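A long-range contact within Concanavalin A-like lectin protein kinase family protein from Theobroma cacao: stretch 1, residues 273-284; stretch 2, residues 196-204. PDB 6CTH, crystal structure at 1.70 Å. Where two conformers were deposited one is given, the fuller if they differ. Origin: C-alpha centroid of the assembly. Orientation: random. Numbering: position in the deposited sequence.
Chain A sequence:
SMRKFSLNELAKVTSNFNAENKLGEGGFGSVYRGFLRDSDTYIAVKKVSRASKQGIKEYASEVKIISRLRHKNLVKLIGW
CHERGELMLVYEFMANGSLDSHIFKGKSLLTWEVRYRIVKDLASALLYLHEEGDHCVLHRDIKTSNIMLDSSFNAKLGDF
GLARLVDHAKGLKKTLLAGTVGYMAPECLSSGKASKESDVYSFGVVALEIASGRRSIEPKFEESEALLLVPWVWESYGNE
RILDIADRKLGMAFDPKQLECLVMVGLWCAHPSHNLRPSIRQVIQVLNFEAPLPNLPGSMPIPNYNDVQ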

ATOM      1  N   SER A 273     -11.208  10.588  14.139  1.00 36.34           N
ATOM      2  CA  SER A 273     -11.035  12.047  14.093  1.00 38.38           C
ATOM      3  C   SER A 273      -9.670  12.376  13.510  1.00 37.16           C
ATOM      4  O   SER A 273      -8.647  12.023  14.089  1.00 36.15           O
ATOM      5  CB  SER A 273     -11.107  12.680  15.465  1.00 39.86           C
ATOM      6  OG  SER A 273     -12.223  12.170  16.059  1.00 42.50           O
ATOM      7  N   HIS A 274      -9.663  12.989  12.339  1.00 37.94           N
ATOM      8  CA  HIS A 274      -8.400  13.256  11.668  1.00 38.43           C
ATOM      9  C   HIS A 274      -7.434  14.100  12.493  1.00 37.88           C
ATOM     10  O   HIS A 274      -6.244  13.916  12.394  1.00 36.87           O
ATOM     11  CB  HIS A 274      -8.611  13.880  10.284  1.00 40.85           C
ATOM     12  CG  HIS A 274      -9.194  15.247  10.324  1.00 43.46           C
ATOM     13  ND1 HIS A 274      -8.411  16.378  10.416  1.00 46.24           N
ATOM     14  CD2 HIS A 274     -10.479  15.668  10.285  1.00 46.41           C
ATOM     15  CE1 HIS A 274      -9.196  17.439  10.520  1.00 48.61           C
ATOM     16  NE2 HIS A 274     -10.454  17.038  10.414  1.00 49.49           N
ATOM     17  N   ASN A 275      -7.952  14.995  13.328  1.00 37.89           N
ATOM     18  CA  ASN A 275      -7.049  15.850  14.128  1.00 39.15           C
ATOM     19  C   ASN A 275      -6.285  15.106  15.234  1.00 39.00           C
ATOM     20  O   ASN A 275      -5.339  15.653  15.786  1.00 39.41           O
ATOM     21  CB  ASN A 275      -7.809  17.061  14.695  1.00 40.99           C
ATOM     22  CG  ASN A 275      -8.723  16.699  15.828  1.00 41.71           C
ATOM     23  OD1 ASN A 275      -9.527  15.809  15.707  1.00 41.61           O
ATOM     24  ND2 ASN A 275      -8.595  17.396  16.944  1.00 44.00           N
ATOM     25  N   LEU A 276      -6.650  13.865  15.537  1.00 37.75           N
ATOM     26  CA  LEU A 276      -5.957  13.092  16.557  1.00 37.62           C
ATOM     27  C   LEU A 276      -4.963  12.118  15.998  1.00 36.74           C
ATOM     28  O   LEU A 276      -4.327  11.377  16.761  1.00 37.26           O
ATOM     29  CB  LEU A 276      -7.005  12.325  17.390  1.00 37.93           C
ATOM     30  CG  LEU A 276      -8.089  13.162  18.095  1.00 39.37           C
ATOM     31  CD1 LEU A 276      -8.927  12.275  19.041  1.00 39.84           C
ATOM     32  CD2 LEU A 276      -7.482  14.297  18.906  1.00 40.10           C
ATOM     33  N   ARG A 277      -4.827  12.055  14.659  1.00 35.48           N
ATOM     34  CA  ARG A 277      -3.867  11.162  14.058  1.00 33.87           C
ATOM     35  C   ARG A 277      -2.479  11.778  14.096  1.00 33.74           C
ATOM     36  O   ARG A 277      -2.339  13.010  14.011  1.00 34.05           O
ATOM     37  CB  ARG A 277      -4.244  10.850  12.594  1.00 32.47           C
ATOM     38  CG  ARG A 277      -5.596  10.130  12.458  1.00 32.32           C
ATOM     39  CD  ARG A 277      -6.003   9.888  11.026  1.00 31.83           C
ATOM     40  NE  ARG A 277      -7.444   9.665  10.958  1.00 32.52           N
ATOM     41  CZ  ARG A 277      -8.238  10.153  10.025  1.00 32.29           C
ATOM     42  NH1 ARG A 277      -7.751  10.773   8.964  1.00 31.80           N
ATOM     43  NH2 ARG A 277      -9.526  10.002  10.153  1.00 32.38           N
ATOM     44  N   PRO A 278      -1.446  10.930  14.219  1.00 33.21           N
ATOM     45  CA  PRO A 278      -0.076  11.402  14.227  1.00 33.26           C
ATOM     46  C   PRO A 278       0.420  11.794  12.849  1.00 33.15           C
ATOM     47  O   PRO A 278      -0.169  11.392  11.851  1.00 33.35           O
ATOM     48  CB  PRO A 278       0.700  10.174  14.678  1.00 32.85           C
ATOM     49  CG  PRO A 278      -0.104   9.011  14.133  1.00 32.53           C
ATOM     50  CD  PRO A 278      -1.514   9.464  14.285  1.00 33.12           C
ATOM     51  N   SER A 279       1.533  12.526  12.817  1.00 32.97           N
ATOM     52  CA  SER A 279       2.324  12.625  11.627  1.00 32.37           C
ATOM     53  C   SER A 279       3.083  11.325  11.408  1.00 31.87           C
ATOM     54  O   SER A 279       3.365  10.565  12.339  1.00 31.34           O
ATOM     55  CB  SER A 279       3.328  13.770  11.693  1.00 33.94           C
ATOM     56  OG  SER A 279       4.336  13.526  12.664  1.00 34.60           O
ATOM     57  N   ILE A 280       3.488  11.067  10.156  1.00 31.31           N
ATOM     58  CA  ILE A 280       4.208   9.833   9.906  1.00 31.55           C
ATOM     59  C   ILE A 280       5.593   9.866  10.620  1.00 31.57           C
ATOM     60  O   ILE A 280       6.101   8.830  11.012  1.00 31.53           O
ATOM     61  CB  ILE A 280       4.315   9.501   8.401  1.00 32.21           C
ATOM     62  CG1 ILE A 280       4.780   8.060   8.192  1.00 32.40           C
ATOM     63  CG2 ILE A 280       5.181  10.505   7.673  1.00 32.52           C
ATOM     64  CD1 ILE A 280       3.772   7.032   8.598  1.00 33.23           C
ATOM     65  N   ARG A 281       6.196  11.031  10.769  0.50 31.67           N
ATOM     66  CA  ARG A 281       7.442  11.106  11.526  0.50 31.68           C
ATOM     67  C   ARG A 281       7.256  10.666  12.994  0.50 32.89           C
ATOM     68  O   ARG A 281       8.093   9.939  13.536  0.50 33.10           O
ATOM     69  CB  ARG A 281       8.064  12.503  11.422  0.50 31.51           C
ATOM     70  CG  ARG A 281       9.449  12.562  12.015  0.50 31.20           C
ATOM     71  CD  ARG A 281      10.103  13.931  11.835  0.50 31.08           C
ATOM     72  NE  ARG A 281      10.138  14.467  10.467  0.50 30.23           N
ATOM     73  CZ  ARG A 281      11.077  14.229   9.588  0.50 28.86           C
ATOM     74  NH1 ARG A 281      12.006  13.356   9.856  0.50 28.31           N
ATOM     75  NH2 ARG A 281      10.999  14.796   8.418  0.50 28.84           N
ATOM     76  N   GLN A 282       6.137  11.035  13.610  1.00 34.25           N
ATOM     77  CA  GLN A 282       5.842  10.611  14.985  1.00 35.29           C
ATOM     78  C   GLN A 282       5.633   9.127  15.066  1.00 35.09           C
ATOM     79  O   GLN A 282       6.043   8.493  16.035  1.00 35.55           O
ATOM     80  CB  GLN A 282       4.623  11.330  15.536  1.00 36.82           C
ATOM     81  CG  GLN A 282       4.811  12.823  15.792  1.00 37.72           C
ATOM     82  CD  GLN A 282       3.512  13.539  16.134  1.00 39.44           C
ATOM     83  OE1 GLN A 282       2.447  13.318  15.538  1.00 38.19           O
ATOM     84  NE2 GLN A 282       3.590  14.399  17.145  1.00 41.49           N
ATOM     85  N   VAL A 283       4.957   8.558  14.044  1.00 33.99           N
ATOM     86  CA  VAL A 283       4.778   7.125  13.948  1.00 33.63           C
ATOM     87  C   VAL A 283       6.108   6.400  13.931  1.00 33.10           C
ATOM     88  O   VAL A 283       6.286   5.433  14.654  1.00 32.98           O
ATOM     89  CB  VAL A 283       3.974   6.767  12.645  1.00 33.78           C
ATOM     90  CG1 VAL A 283       4.060   5.287  12.303  1.00 33.65           C
ATOM     91  CG2 VAL A 283       2.521   7.213  12.802  1.00 33.83           C
ATOM     92  N   ILE A 284       7.052   6.878  13.116  1.00 32.28           N
ATOM     93  CA  ILE A 284       8.331   6.205  13.007  1.00 33.25           C
ATOM     94  C   ILE A 284       9.088   6.236  14.344  1.00 34.51           C
ATOM     95  O   ILE A 284       9.681   5.209  14.723  1.00 34.23           O
ATOM     96  CB  ILE A 284       9.205   6.792  11.875  1.00 33.14           C
ATOM     97  CG1 ILE A 284       8.571   6.496  10.520  1.00 32.15           C
ATOM     98  CG2 ILE A 284      10.647   6.264  11.914  1.00 33.79           C
ATOM     99  CD1 ILE A 284       9.045   7.370   9.384  1.00 32.21           C
TER
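Stretch 2 196-204: KESDVYSFG

Stretch 2 is helical throughout, from Lys196 to Gly204, and it presents one stripe to stretch 1: Glu197, Val200 and Phe203 all direct their CA-to-CB bonds toward the partner, at the three-residue spacing that keeps side chains on one side of a helix. Val200 is the middle of the contact. Its chi1 is t, and its CG1 lies 3.6 Å from Pro278 O and 4.2 Å from Pro278 CD, so the methyl packs on both the carbonyl and the ring of the proline. The CB of Arg277 adds to the same pocket, 4.3 Å from Val200 CG1, while Val200 CG2 comes within 4.3 Å of Ile280 N, where the second helix begins. The CA atoms of Ile280 and Val200 are 6.8 Å apart.

One turn further along, the gap is filled by a longer side chain. Phe203, also t, reaches toward the helix that starts at Ile280 and runs on beyond Ile284. Ile280 points its CA-to-CB bond sideways, yet with chi1 t and chi2 p its end comes nearer, placing CD1 over the face of the Phe203 ring, 4.1 Å from the centroid and almost exactly on the ring normal. Val283 CG1 approaches Phe203 CE2 at 3.7 Å, obliquely. The two helices run in broadly the same direction, with 35° between their axes and a closest approach of 11.6 Å; that separation leaves room for an aromatic ring between them.

The helix of stretch 1 is set up locally. Ser279 is its N-cap, its OG accepting from Gln282 N at 3.2 Å, and Gln282 OE1 returns the favour by accepting from Ser279 N at 3.0 Å. The CA-to-CB bond of Ser279 points away from stretch 2, so the capping box leaves the apolar surface free.

Toward the start of both stretches the contact turns polar. The long side chain of Arg277, m at chi1 and extended through chi2 and chi3, reaches across the helix of stretch 2, and NH1 donates a weak hydrogen bond to Glu197 O at 3.0 Å. Glu197 O already accepts from Tyr201 N within the helix at 3.0 Å, so the arginine adds a second donor. Tyr201 CB lies over one face of the guanidinium, 3.8 Å from Arg277 NH1. At the border, where the CA atoms of His274 and Glu197 are 6.0 Å apart, the short 3-10 segment 274-276 brings His274 O within 3.6 Å of Glu197 CG.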

ATOM      1  N   LYS A 196      -2.535  14.652   4.426  1.00 30.46           N
ATOM      2  CA  LYS A 196      -1.550  13.753   5.020  1.00 30.25           C
ATOM      3  C   LYS A 196      -2.241  12.793   6.008  1.00 29.94           C
ATOM      4  O   LYS A 196      -1.939  11.620   6.037  1.00 29.11           O
ATOM      5  CB  LYS A 196      -0.458  14.545   5.764  1.00 30.69           C
ATOM      6  CG  LYS A 196       0.429  15.367   4.819  1.00 31.44           C
ATOM      7  CD  LYS A 196       1.432  16.241   5.599  1.00 32.83           C
ATOM      8  CE  LYS A 196       2.111  17.204   4.624  1.00 33.76           C
ATOM      9  NZ  LYS A 196       2.933  18.208   5.405  1.00 36.00           N
ATOM     10  N   GLU A 197      -3.188  13.327   6.751  1.00 30.64           N
ATOM     11  CA  GLU A 197      -3.923  12.560   7.780  1.00 31.40           C
ATOM     12  C   GLU A 197      -4.812  11.443   7.160  1.00 30.09           C
ATOM     13  O   GLU A 197      -4.987  10.374   7.766  1.00 28.76           O
ATOM     14  CB  GLU A 197      -4.766  13.495   8.648  1.00 33.34           C
ATOM     15  CG  GLU A 197      -3.989  14.419   9.589  1.00 35.97           C
ATOM     16  CD  GLU A 197      -3.279  15.524   8.853  1.00 37.52           C
ATOM     17  OE1 GLU A 197      -3.767  15.948   7.782  1.00 38.06           O
ATOM     18  OE2 GLU A 197      -2.161  15.942   9.269  1.00 44.13           O
ATOM     19  N   SER A 198      -5.390  11.678   5.992  1.00 29.82           N
ATOM     20  CA  SER A 198      -6.103  10.602   5.299  1.00 29.61           C
ATOM     21  C   SER A 198      -5.158   9.468   4.812  1.00 29.01           C
ATOM     22  O   SER A 198      -5.513   8.311   4.903  1.00 28.49           O
ATOM     23  CB  SER A 198      -7.079  11.112   4.210  1.00 29.92           C
ATOM     24  OG  SER A 198      -6.404  11.620   3.074  1.00 30.71           O
ATOM     25  N   ASP A 199      -3.952   9.831   4.388  1.00 28.16           N
ATOM     26  CA  ASP A 199      -2.941   8.850   4.032  1.00 27.67           C
ATOM     27  C   ASP A 199      -2.520   8.062   5.282  1.00 27.48           C
ATOM     28  O   ASP A 199      -2.334   6.858   5.222  1.00 27.07           O
ATOM     29  CB  ASP A 199      -1.714   9.531   3.424  1.00 27.75           C
ATOM     30  CG  ASP A 199      -1.769   9.613   1.911  1.00 27.86           C
ATOM     31  OD1 ASP A 199      -2.732   9.106   1.307  1.00 28.00           O
ATOM     32  OD2 ASP A 199      -0.833  10.189   1.325  1.00 27.69           O
ATOM     33  N   VAL A 200      -2.354   8.757   6.413  1.00 28.08           N
ATOM     34  CA  VAL A 200      -1.958   8.104   7.670  1.00 28.25           C
ATOM     35  C   VAL A 200      -3.075   7.106   8.105  1.00 28.67           C
ATOM     36  O   VAL A 200      -2.771   6.056   8.575  1.00 28.54           O
ATOM     37  CB  VAL A 200      -1.564   9.148   8.757  1.00 28.78           C
ATOM     38  CG1 VAL A 200      -1.578   8.551  10.151  1.00 28.91           C
ATOM     39  CG2 VAL A 200      -0.190   9.699   8.419  1.00 28.77           C
ATOM     40  N   TYR A 201      -4.328   7.451   7.899  1.00 29.00           N
ATOM     41  CA  TYR A 201      -5.469   6.532   8.198  1.00 29.30           C
ATOM     42  C   TYR A 201      -5.268   5.226   7.431  1.00 28.52           C
ATOM     43  O   TYR A 201      -5.258   4.139   8.034  1.00 28.76           O
ATOM     44  CB  TYR A 201      -6.763   7.218   7.891  1.00 29.81           C
ATOM     45  CG  TYR A 201      -7.946   6.270   8.143  1.00 30.50           C
ATOM     46  CD1 TYR A 201      -8.315   5.313   7.212  1.00 31.02           C
ATOM     47  CD2 TYR A 201      -8.613   6.325   9.350  1.00 32.06           C
ATOM     48  CE1 TYR A 201      -9.353   4.437   7.488  1.00 31.46           C
ATOM     49  CE2 TYR A 201      -9.639   5.436   9.641  1.00 32.75           C
ATOM     50  CZ  TYR A 201     -10.001   4.545   8.693  1.00 32.85           C
ATOM     51  OH  TYR A 201     -11.051   3.650   8.979  1.00 34.71           O
ATOM     52  N   SER A 202      -5.007   5.318   6.119  1.00 28.11           N
ATOM     53  CA  SER A 202      -4.802   4.117   5.309  1.00 27.63           C
ATOM     54  C   SER A 202      -3.611   3.325   5.809  1.00 27.76           C
ATOM     55  O   SER A 202      -3.659   2.122   5.876  1.00 27.09           O
ATOM     56  CB  SER A 202      -4.553   4.470   3.844  1.00 27.89           C
ATOM     57  OG  SER A 202      -5.558   5.341   3.332  1.00 28.47           O
ATOM     58  N   PHE A 203      -2.513   4.017   6.156  1.00 27.63           N
ATOM     59  CA  PHE A 203      -1.351   3.342   6.739  1.00 28.18           C
ATOM     60  C   PHE A 203      -1.718   2.539   8.015  1.00 28.73           C
ATOM     61  O   PHE A 203      -1.231   1.410   8.218  1.00 28.90           O
ATOM     62  CB  PHE A 203      -0.239   4.405   7.069  1.00 28.42           C
ATOM     63  CG  PHE A 203       0.926   3.858   7.859  1.00 28.66           C
ATOM     64  CD1 PHE A 203       2.010   3.306   7.226  1.00 28.43           C
ATOM     65  CD2 PHE A 203       0.906   3.880   9.243  1.00 29.21           C
ATOM     66  CE1 PHE A 203       3.071   2.763   7.956  1.00 28.68           C
ATOM     67  CE2 PHE A 203       1.950   3.331   9.977  1.00 29.37           C
ATOM     68  CZ  PHE A 203       3.042   2.783   9.329  1.00 29.03           C
ATOM     69  N   GLY A 204      -2.536   3.149   8.864  1.00 29.45           N
ATOM     70  CA  GLY A 204      -3.049   2.522  10.126  1.00 29.90           C
ATOM     71  C   GLY A 204      -3.748   1.210   9.813  1.00 30.42           C
ATOM     72  O   GLY A 204      -3.433   0.186  10.425  1.00 31.71           O
TER